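Long-range contact in cyanophage-like gp41-1 intein (Metagenome, PDB 6QAZ), which probably carries out protein splicing, excising itself and joining its flanking sequences, as a naturally split intein of the HINT fold: residues N40-K51 / E101-E112. Residues are numbered along the deposited sequence; the frame is centred on the assembly and turned at random. Where two conformers were deposited one is given.
Sequences NVFPKSKKKSYK and EELDERELIDIE. With FLC (citrate anion), chain B.
In the conformer given, Lys48 NZ closes a salt bridge on Glu102 OE2 at 2.8 Å, meeting the oxygen nearly along its C-O axis; the two side chains cross at about a right angle, and successive bends in the lysine chain at chi2, chi3 and chi4 bring NZ to OE2. The two belong to the long curved antiparallel strands of the HINT fold of inteins, where 45-54 runs beside 93-113. A beta bulge interrupts the pairing between Lys48 and Tyr50, and here Asp104 O takes two bonds from Ser49: OG donates in the carbonyl plane at 2.8 Å, while the backbone N sits above that plane. Arg106 grips Asp104 OD1 side-on through NE and NH2, the carboxylate oxygen lying in the guanidinium plane. Arg106 NH2 also donates to citrate OHB at 2.8 Å, almost straight at 171°, and Lys51 NZ reaches citrate OG2; the ion probably came from the crystallisation liquor. Further along, Lys47 CB packs on Leu108 CD1 at 3.9 Å. The register shifts by one between Val41 and Ser45; at that break Phe42 lies alongside Glu112, its CE2 3.8 Å from Glu112 CB. Water 1 links the two segments, donating to Leu108 O and, at 2.8 Å, to Pro43 O.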
ATOM      1  N   ASN A  40      -6.499 -12.624  -5.035  1.00 15.10           N
ATOM      2  CA  ASN A  40      -5.829 -13.510  -4.058  1.00 15.79           C
ATOM      3  C   ASN A  40      -5.680 -12.759  -2.764  1.00 14.92           C
ATOM      4  O   ASN A  40      -5.391 -11.560  -2.758  1.00 15.16           O
ATOM      5  CB  ASN A  40      -4.427 -13.932  -4.490  1.00 17.52           C
ATOM      6  CG  ASN A  40      -4.363 -14.582  -5.837  1.00 18.51           C
ATOM      7  OD1 ASN A  40      -4.403 -13.887  -6.863  1.00 19.16           O
ATOM      8  ND2 ASN A  40      -4.281 -15.894  -5.818  1.00 22.45           N
ATOM      9  N   VAL A  41      -5.818 -13.499  -1.683  1.00 14.89           N
ATOM     10  CA  VAL A  41      -5.377 -13.057  -0.347  1.00 14.83           C
ATOM     11  C   VAL A  41      -4.334 -14.080   0.073  1.00 14.55           C
ATOM     12  O   VAL A  41      -4.668 -15.237   0.361  1.00 15.77           O
ATOM     13  CB  VAL A  41      -6.515 -12.897   0.647  1.00 15.89           C
ATOM     14  CG1 VAL A  41      -5.976 -12.457   1.985  1.00 17.54           C
ATOM     15  CG2 VAL A  41      -7.570 -11.950   0.128  1.00 16.59           C
ATOM     16  N   PHE A  42      -3.074 -13.679   0.009  1.00 15.15           N
ATOM     17  CA  PHE A  42      -1.970 -14.595   0.307  1.00 15.66           C
ATOM     18  C   PHE A  42      -1.916 -14.785   1.807  1.00 15.62           C
ATOM     19  O   PHE A  42      -2.514 -14.036   2.569  1.00 16.43           O
ATOM     20  CB  PHE A  42      -0.665 -14.047  -0.266  1.00 15.44           C
ATOM     21  CG  PHE A  42      -0.713 -13.838  -1.762  1.00 14.29           C
ATOM     22  CD1 PHE A  42      -0.776 -14.915  -2.640  1.00 15.91           C
ATOM     23  CD2 PHE A  42      -0.677 -12.559  -2.296  1.00 14.49           C
ATOM     24  CE1 PHE A  42      -0.819 -14.696  -4.011  1.00 16.06           C
ATOM     25  CE2 PHE A  42      -0.708 -12.370  -3.664  1.00 14.79           C
ATOM     26  CZ  PHE A  42      -0.791 -13.431  -4.507  1.00 15.43           C
ATOM     27  N   PRO A  43      -1.178 -15.790   2.306  1.00 16.21           N
ATOM     28  CA  PRO A  43      -1.130 -15.986   3.751  1.00 16.70           C
ATOM     29  C   PRO A  43      -0.537 -14.791   4.476  1.00 16.70           C
ATOM     30  O   PRO A  43       0.381 -14.151   3.992  1.00 17.26           O
ATOM     31  CB  PRO A  43      -0.253 -17.219   3.921  1.00 18.17           C
ATOM     32  CG  PRO A  43      -0.408 -17.952   2.623  1.00 19.68           C
ATOM     33  CD  PRO A  43      -0.524 -16.874   1.576  1.00 17.08           C
ATOM     34  N   LYS A  44      -1.079 -14.528   5.649  1.00 17.75           N
ATOM     35  CA  LYS A  44      -0.482 -13.557   6.563  1.00 18.19           C
ATOM     36  C   LYS A  44       0.944 -14.021   6.867  1.00 20.21           C
ATOM     37  O   LYS A  44       1.207 -15.193   6.955  1.00 23.41           O
ATOM     38  CB  LYS A  44      -1.136 -13.526   7.945  0.57 24.45           C
ATOM     39  CG  LYS A  44      -2.173 -12.450   8.188  0.57 30.38           C
ATOM     40  CD  LYS A  44      -3.085 -12.755   9.354  0.57 34.77           C
ATOM     41  CE  LYS A  44      -2.411 -13.341  10.580  0.57 36.15           C
ATOM     42  NZ  LYS A  44      -3.332 -13.440  11.736  0.57 43.22           N
ATOM     43  N   SER A  45       1.833 -13.088   7.098  1.00 19.08           N
ATOM     44  CA  SER A  45       3.268 -13.332   7.280  1.00 22.26           C
ATOM     45  C   SER A  45       3.813 -12.343   8.281  1.00 19.22           C
ATOM     46  O   SER A  45       3.409 -11.259   8.264  1.00 22.21           O
ATOM     47  CB  SER A  45       4.038 -13.258   5.952  0.72 30.25           C
ATOM     48  OG  SER A  45       3.941 -11.948   5.391  0.72 35.80           O
ATOM     49  N   LYS A  46       4.818 -12.744   9.038  1.00 20.69           N
ATOM     50  CA  LYS A  46       5.486 -11.852   9.974  1.00 20.40           C
ATOM     51  C   LYS A  46       6.755 -11.372   9.306  1.00 22.59           C
ATOM     52  O   LYS A  46       7.588 -12.197   8.877  1.00 25.55           O
ATOM     53  CB  LYS A  46       5.835 -12.596  11.247  1.00 24.51           C
ATOM     54  CG  LYS A  46       6.209 -11.687  12.404  1.00 29.40           C
ATOM     55  CD  LYS A  46       6.340 -12.413  13.725  1.00 38.81           C
ATOM     56  CE  LYS A  46       6.587 -11.462  14.876  1.00 49.01           C
ATOM     57  NZ  LYS A  46       7.338 -12.111  15.977  1.00 59.55           N
ATOM     58  N   LYS A  47       6.885 -10.064   9.213  1.00 20.58           N
ATOM     59  CA  LYS A  47       8.020  -9.421   8.539  1.00 20.33           C
ATOM     60  C   LYS A  47       8.384  -8.154   9.316  1.00 18.60           C
ATOM     61  O   LYS A  47       7.539  -7.552  10.016  1.00 18.58           O
ATOM     62  CB  LYS A  47       7.692  -9.039   7.083  1.00 21.18           C
ATOM     63  CG  LYS A  47       7.120 -10.116   6.180  1.00 24.48           C
ATOM     64  CD  LYS A  47       6.829  -9.617   4.758  1.00 26.85           C
ATOM     65  CE  LYS A  47       6.774 -10.713   3.721  1.00 36.99           C
ATOM     66  NZ  LYS A  47       5.399 -10.972   3.271  1.00 37.90           N
ATOM     67  N   LYS A  48       9.611  -7.701   9.135  1.00 19.26           N
ATOM     68  CA  LYS A  48       9.963  -6.356   9.587  1.00 18.77           C
ATOM     69  C   LYS A  48       9.103  -5.333   8.874  1.00 17.14           C
ATOM     70  O   LYS A  48       8.896  -5.421   7.658  1.00 18.75           O
ATOM     71  CB  LYS A  48      11.451  -6.079   9.361  0.50 19.91           C
ATOM     72  CG  LYS A  48      11.989  -4.750   9.908  0.50 19.50           C
ATOM     73  CD  LYS A  48      11.734  -4.519  11.399  0.50 24.95           C
ATOM     74  CE  LYS A  48      12.455  -5.517  12.274  0.50 28.97           C
ATOM     75  NZ  LYS A  48      13.921  -5.483  12.062  0.50 31.45           N
ATOM     76  N   SER A  49       8.632  -4.346   9.614  1.00 16.89           N
ATOM     77  CA  SER A  49       7.740  -3.311   9.083  1.00 16.03           C
ATOM     78  C   SER A  49       8.408  -1.952   9.148  1.00 15.52           C
ATOM     79  O   SER A  49       9.313  -1.730   9.949  1.00 16.69           O
ATOM     80  CB  SER A  49       6.429  -3.334   9.799  1.00 16.32           C
ATOM     81  OG  SER A  49       6.509  -2.929  11.149  1.00 18.04           O
ATOM     82  N   TYR A  50       7.908  -1.063   8.308  1.00 15.17           N
ATOM     83  CA  TYR A  50       8.404   0.295   8.107  1.00 15.26           C
ATOM     84  C   TYR A  50       7.209   1.211   7.967  1.00 14.43           C
ATOM     85  O   TYR A  50       6.221   0.866   7.332  1.00 15.09           O
ATOM     86  CB  TYR A  50       9.214   0.411   6.814  1.00 15.58           C
ATOM     87  CG  TYR A  50      10.433  -0.447   6.801  1.00 16.97           C
ATOM     88  CD1 TYR A  50      10.344  -1.805   6.537  1.00 18.27           C
ATOM     89  CD2 TYR A  50      11.687   0.077   7.063  1.00 18.96           C
ATOM     90  CE1 TYR A  50      11.430  -2.640   6.578  1.00 20.49           C
ATOM     91  CE2 TYR A  50      12.813  -0.746   7.058  1.00 22.24           C
ATOM     92  CZ  TYR A  50      12.667  -2.112   6.862  1.00 21.51           C
ATOM     93  OH  TYR A  50      13.735  -2.976   6.871  1.00 26.21           O
ATOM     94  N   LYS A  51       7.316   2.404   8.537  1.00 15.01           N
ATOM     95  CA  LYS A  51       6.286   3.434   8.390  1.00 15.28           C
ATOM     96  C   LYS A  51       6.776   4.509   7.436  1.00 15.29           C
ATOM     97  O   LYS A  51       7.834   5.121   7.692  1.00 16.57           O
ATOM     98  CB  LYS A  51       5.924   4.059   9.740  1.00 16.31           C
ATOM     99  CG  LYS A  51       4.793   5.067   9.659  1.00 17.85           C
ATOM    100  CD  LYS A  51       4.373   5.580  10.996  1.00 23.47           C
ATOM    101  CE  LYS A  51       5.496   6.166  11.797  1.00 25.15           C
ATOM    102  NZ  LYS A  51       4.977   6.920  12.963  1.00 29.74           N
ATOM    103  N   GLU A 101      10.505   5.145   8.657  1.00 18.34           N
ATOM    104  CA  GLU A 101      10.897   4.737  10.034  1.00 18.88           C
ATOM    105  C   GLU A 101      10.793   3.211  10.116  1.00 19.70           C
ATOM    106  O   GLU A 101       9.681   2.702  10.014  1.00 20.88           O
ATOM    107  CB  GLU A 101      10.018   5.428  11.105  1.00 20.96           C
ATOM    108  CG  GLU A 101      10.432   5.095  12.557  0.50 24.90           C
ATOM    109  CD  GLU A 101       9.620   5.721  13.689  0.50 29.65           C
ATOM    110  OE1 GLU A 101       9.473   6.988  13.703  0.50 37.73           O
ATOM    111  OE2 GLU A 101       9.154   4.956  14.599  0.50 28.86           O
ATOM    112  N   GLU A 102      11.889   2.499  10.368  1.00 19.87           N
ATOM    113  CA  GLU A 102      11.808   1.060  10.642  1.00 20.39           C
ATOM    114  C   GLU A 102      11.103   0.885  11.980  1.00 20.06           C
ATOM    115  O   GLU A 102      11.467   1.568  12.971  1.00 22.14           O
ATOM    116  CB  GLU A 102      13.184   0.430  10.610  1.00 24.69           C
ATOM    117  CG  GLU A 102      13.111  -1.073  10.727  1.00 27.98           C
ATOM    118  CD  GLU A 102      14.438  -1.784  10.591  1.00 32.38           C
ATOM    119  OE1 GLU A 102      15.419  -1.152  10.165  1.00 38.73           O
ATOM    120  OE2 GLU A 102      14.478  -2.974  10.917  1.00 42.77           O
ATOM    121  N   LEU A 103      10.170  -0.037  12.009  1.00 19.34           N
ATOM    122  CA  LEU A 103       9.418  -0.361  13.222  1.00 19.70           C
ATOM    123  C   LEU A 103       9.865  -1.758  13.652  1.00 20.60           C
ATOM    124  O   LEU A 103      11.069  -1.992  13.783  1.00 25.78           O
ATOM    125  CB  LEU A 103       7.910  -0.221  12.956  1.00 20.62           C
ATOM    126  CG  LEU A 103       7.440   1.149  12.490  1.00 23.07           C
ATOM    127  CD1 LEU A 103       5.939   1.101  12.297  1.00 25.15           C
ATOM    128  CD2 LEU A 103       7.787   2.255  13.482  1.00 25.47           C
ATOM    129  N   ASP A 104       8.922  -2.602  13.938  1.00 21.62           N
ATOM    130  CA  ASP A 104       9.118  -3.917  14.553  1.00 20.36           C
ATOM    131  C   ASP A 104       8.699  -5.018  13.579  1.00 19.02           C
ATOM    132  O   ASP A 104       8.110  -4.759  12.526  1.00 19.95           O
ATOM    133  CB  ASP A 104       8.310  -3.965  15.851  1.00 23.50           C
ATOM    134  CG  ASP A 104       6.862  -3.495  15.746  1.00 25.82           C
ATOM    135  OD1 ASP A 104       6.379  -3.203  14.656  1.00 25.08           O
ATOM    136  OD2 ASP A 104       6.230  -3.408  16.827  1.00 34.47           O
ATOM    137  N   GLU A 105       8.967  -6.248  13.945  1.00 20.82           N
ATOM    138  CA  GLU A 105       8.388  -7.398  13.247  1.00 20.74           C
ATOM    139  C   GLU A 105       6.927  -7.493  13.626  1.00 20.46           C
ATOM    140  O   GLU A 105       6.602  -7.442  14.817  1.00 24.33           O
ATOM    141  CB  GLU A 105       9.129  -8.652  13.664  1.00 24.38           C
ATOM    142  CG  GLU A 105      10.506  -8.713  13.066  1.00 31.85           C
ATOM    143  CD  GLU A 105      10.798 -10.029  12.383  1.00 45.52           C
ATOM    144  OE1 GLU A 105      10.030 -10.391  11.448  1.00 59.35           O
ATOM    145  OE2 GLU A 105      11.767 -10.696  12.790  1.00 56.69           O
ATOM    146  N   ARG A 106       6.064  -7.687  12.645  1.00 19.04           N
ATOM    147  CA  ARG A 106       4.634  -7.846  12.936  1.00 19.31           C
ATOM    148  C   ARG A 106       3.980  -8.625  11.800  1.00 17.70           C
ATOM    149  O   ARG A 106       4.552  -8.790  10.715  1.00 17.74           O
ATOM    150  CB  ARG A 106       4.010  -6.478  13.103  1.00 19.14           C
ATOM    151  CG  ARG A 106       4.000  -5.665  11.833  1.00 18.36           C
ATOM    152  CD  ARG A 106       3.253  -4.349  11.964  1.00 18.45           C
ATOM    153  NE  ARG A 106       3.896  -3.466  12.900  1.00 20.14           N
ATOM    154  CZ  ARG A 106       3.384  -2.326  13.327  1.00 19.21           C
ATOM    155  NH1 ARG A 106       2.206  -1.902  12.903  1.00 18.49           N
ATOM    156  NH2 ARG A 106       4.099  -1.552  14.123  1.00 23.71           N
ATOM    157  N   GLU A 107       2.767  -9.082  12.070  1.00 19.21           N
ATOM    158  CA  GLU A 107       1.960  -9.734  11.031  1.00 18.41           C
ATOM    159  C   GLU A 107       1.548  -8.688   9.993  1.00 16.68           C
ATOM    160  O   GLU A 107       1.167  -7.563  10.340  1.00 17.62           O
ATOM    161  CB  GLU A 107       0.716 -10.347  11.656  1.00 20.56           C
ATOM    162  CG  GLU A 107       0.989 -11.454  12.642  1.00 25.36           C
ATOM    163  CD  GLU A 107       1.626 -12.707  12.082  1.00 27.85           C
ATOM    164  OE1 GLU A 107       1.456 -12.990  10.892  1.00 29.92           O
ATOM    165  OE2 GLU A 107       2.176 -13.484  12.889  1.00 41.03           O
ATOM    166  N   LEU A 108       1.633  -9.078   8.743  1.00 16.32           N
ATOM    167  CA  LEU A 108       1.280  -8.225   7.608  1.00 14.66           C
ATOM    168  C   LEU A 108       0.475  -9.037   6.614  1.00 15.35           C
ATOM    169  O   LEU A 108       0.573 -10.285   6.563  1.00 18.33           O
ATOM    170  CB  LEU A 108       2.551  -7.690   6.955  1.00 14.79           C
ATOM    171  CG  LEU A 108       3.516  -6.858   7.808  1.00 15.05           C
ATOM    172  CD1 LEU A 108       4.741  -6.560   6.980  1.00 17.23           C
ATOM    173  CD2 LEU A 108       2.910  -5.581   8.292  1.00 14.91           C
ATOM    174  N   ILE A 109      -0.261  -8.344   5.763  1.00 14.90           N
ATOM    175  CA  ILE A 109      -0.919  -9.174   4.768  0.50 16.56           C
ATOM    176  C   ILE A 109      -0.793  -8.586   3.383  1.00 14.22           C
ATOM    177  O   ILE A 109      -0.391  -7.461   3.107  1.00 14.45           O
ATOM    178  CB  ILE A 109      -2.353  -9.307   5.221  0.50 17.33           C
ATOM    179  CG1 ILE A 109      -3.135 -10.374   4.465  0.50 21.14           C
ATOM    180  CG2 ILE A 109      -2.983  -7.938   5.105  0.50 17.18           C
ATOM    181  CD1 ILE A 109      -2.479 -11.715   4.379  0.50 24.90           C
ATOM    182  N   ASP A 110      -1.010  -9.527   2.489  1.00 14.74           N
ATOM    183  CA  ASP A 110      -0.640  -9.375   1.081  1.00 14.32           C
ATOM    184  C   ASP A 110      -1.810  -9.831   0.229  1.00 13.64           C
ATOM    185  O   ASP A 110      -2.248 -10.973   0.398  1.00 14.87           O
ATOM    186  CB  ASP A 110       0.565 -10.254   0.859  1.00 15.91           C
ATOM    187  CG  ASP A 110       1.218 -10.071  -0.466  1.00 16.44           C
ATOM    188  OD1 ASP A 110       0.882  -9.146  -1.222  1.00 17.20           O
ATOM    189  OD2 ASP A 110       2.132 -10.914  -0.726  1.00 17.81           O
ATOM    190  N   ILE A 111      -2.263  -8.993  -0.687  1.00 14.25           N
ATOM    191  CA  ILE A 111      -3.333  -9.327  -1.620  1.00 14.15           C
ATOM    192  C   ILE A 111      -2.862  -9.092  -3.048  1.00 14.06           C
ATOM    193  O   ILE A 111      -1.929  -8.342  -3.278  1.00 15.10           O
ATOM    194  CB  ILE A 111      -4.622  -8.534  -1.318  1.00 15.11           C
ATOM    195  CG1 ILE A 111      -4.529  -7.051  -1.685  1.00 15.46           C
ATOM    196  CG2 ILE A 111      -5.039  -8.704   0.131  1.00 15.86           C
ATOM    197  CD1 ILE A 111      -5.812  -6.272  -1.466  1.00 16.54           C
ATOM    198  N   GLU A 112      -3.535  -9.709  -3.987  1.00 14.00           N
ATOM    199  CA  GLU A 112      -3.353  -9.470  -5.422  1.00 13.97           C
ATOM    200  C   GLU A 112      -4.651  -8.913  -5.979  1.00 13.68           C
ATOM    201  O   GLU A 112      -5.726  -9.488  -5.693  1.00 15.10           O
ATOM    202  CB  GLU A 112      -3.041 -10.774  -6.150  1.00 15.26           C
ATOM    203  CG  GLU A 112      -2.773 -10.578  -7.608  1.00 17.26           C
ATOM    204  CD  GLU A 112      -1.469  -9.883  -7.858  1.00 18.88           C
ATOM    205  OE1 GLU A 112      -0.551  -9.859  -6.985  1.00 20.78           O
ATOM    206  OE2 GLU A 112      -1.362  -9.373  -9.046  1.00 22.52           O
TER
HETATM  207  CAC FLC B 201       4.732  -0.331  16.855  0.50 19.95           C
HETATM  208  CA  FLC B 201       3.685   0.715  17.199  0.50 19.09           C
HETATM  209  CB  FLC B 201       3.424   1.722  16.081  0.50 18.00           C
HETATM  210  CBC FLC B 201       2.163   2.533  16.472  0.50 19.38           C
HETATM  211  CG  FLC B 201       4.607   2.686  15.945  0.50 18.96           C
HETATM  212  CGC FLC B 201       4.421   3.778  14.922  0.50 19.65           C
HETATM  213  OA1 FLC B 201       4.472  -1.486  17.160  0.50 22.99           O
HETATM  214  OA2 FLC B 201       5.781   0.012  16.238  0.50 23.16           O
HETATM  215  OB1 FLC B 201       1.083   2.223  15.903  0.50 19.94           O
HETATM  216  OB2 FLC B 201       2.313   3.434  17.340  0.50 20.29           O
HETATM  217  OG1 FLC B 201       3.558   3.576  14.034  0.50 20.75           O
HETATM  218  OG2 FLC B 201       5.190   4.745  14.960  0.50 18.26           O
HETATM  219  OHB FLC B 201       3.218   1.022  14.862  0.50 19.73           O
HETATM  220  O   HOH W   1       1.556 -11.595   4.019  0.50 14.52           O
HETATM  221  O   HOH W   2       2.280 -15.259  10.152  1.00 35.41           O
HETATM  222  O   HOH W   3       6.888   7.783  14.416  1.00 49.26           O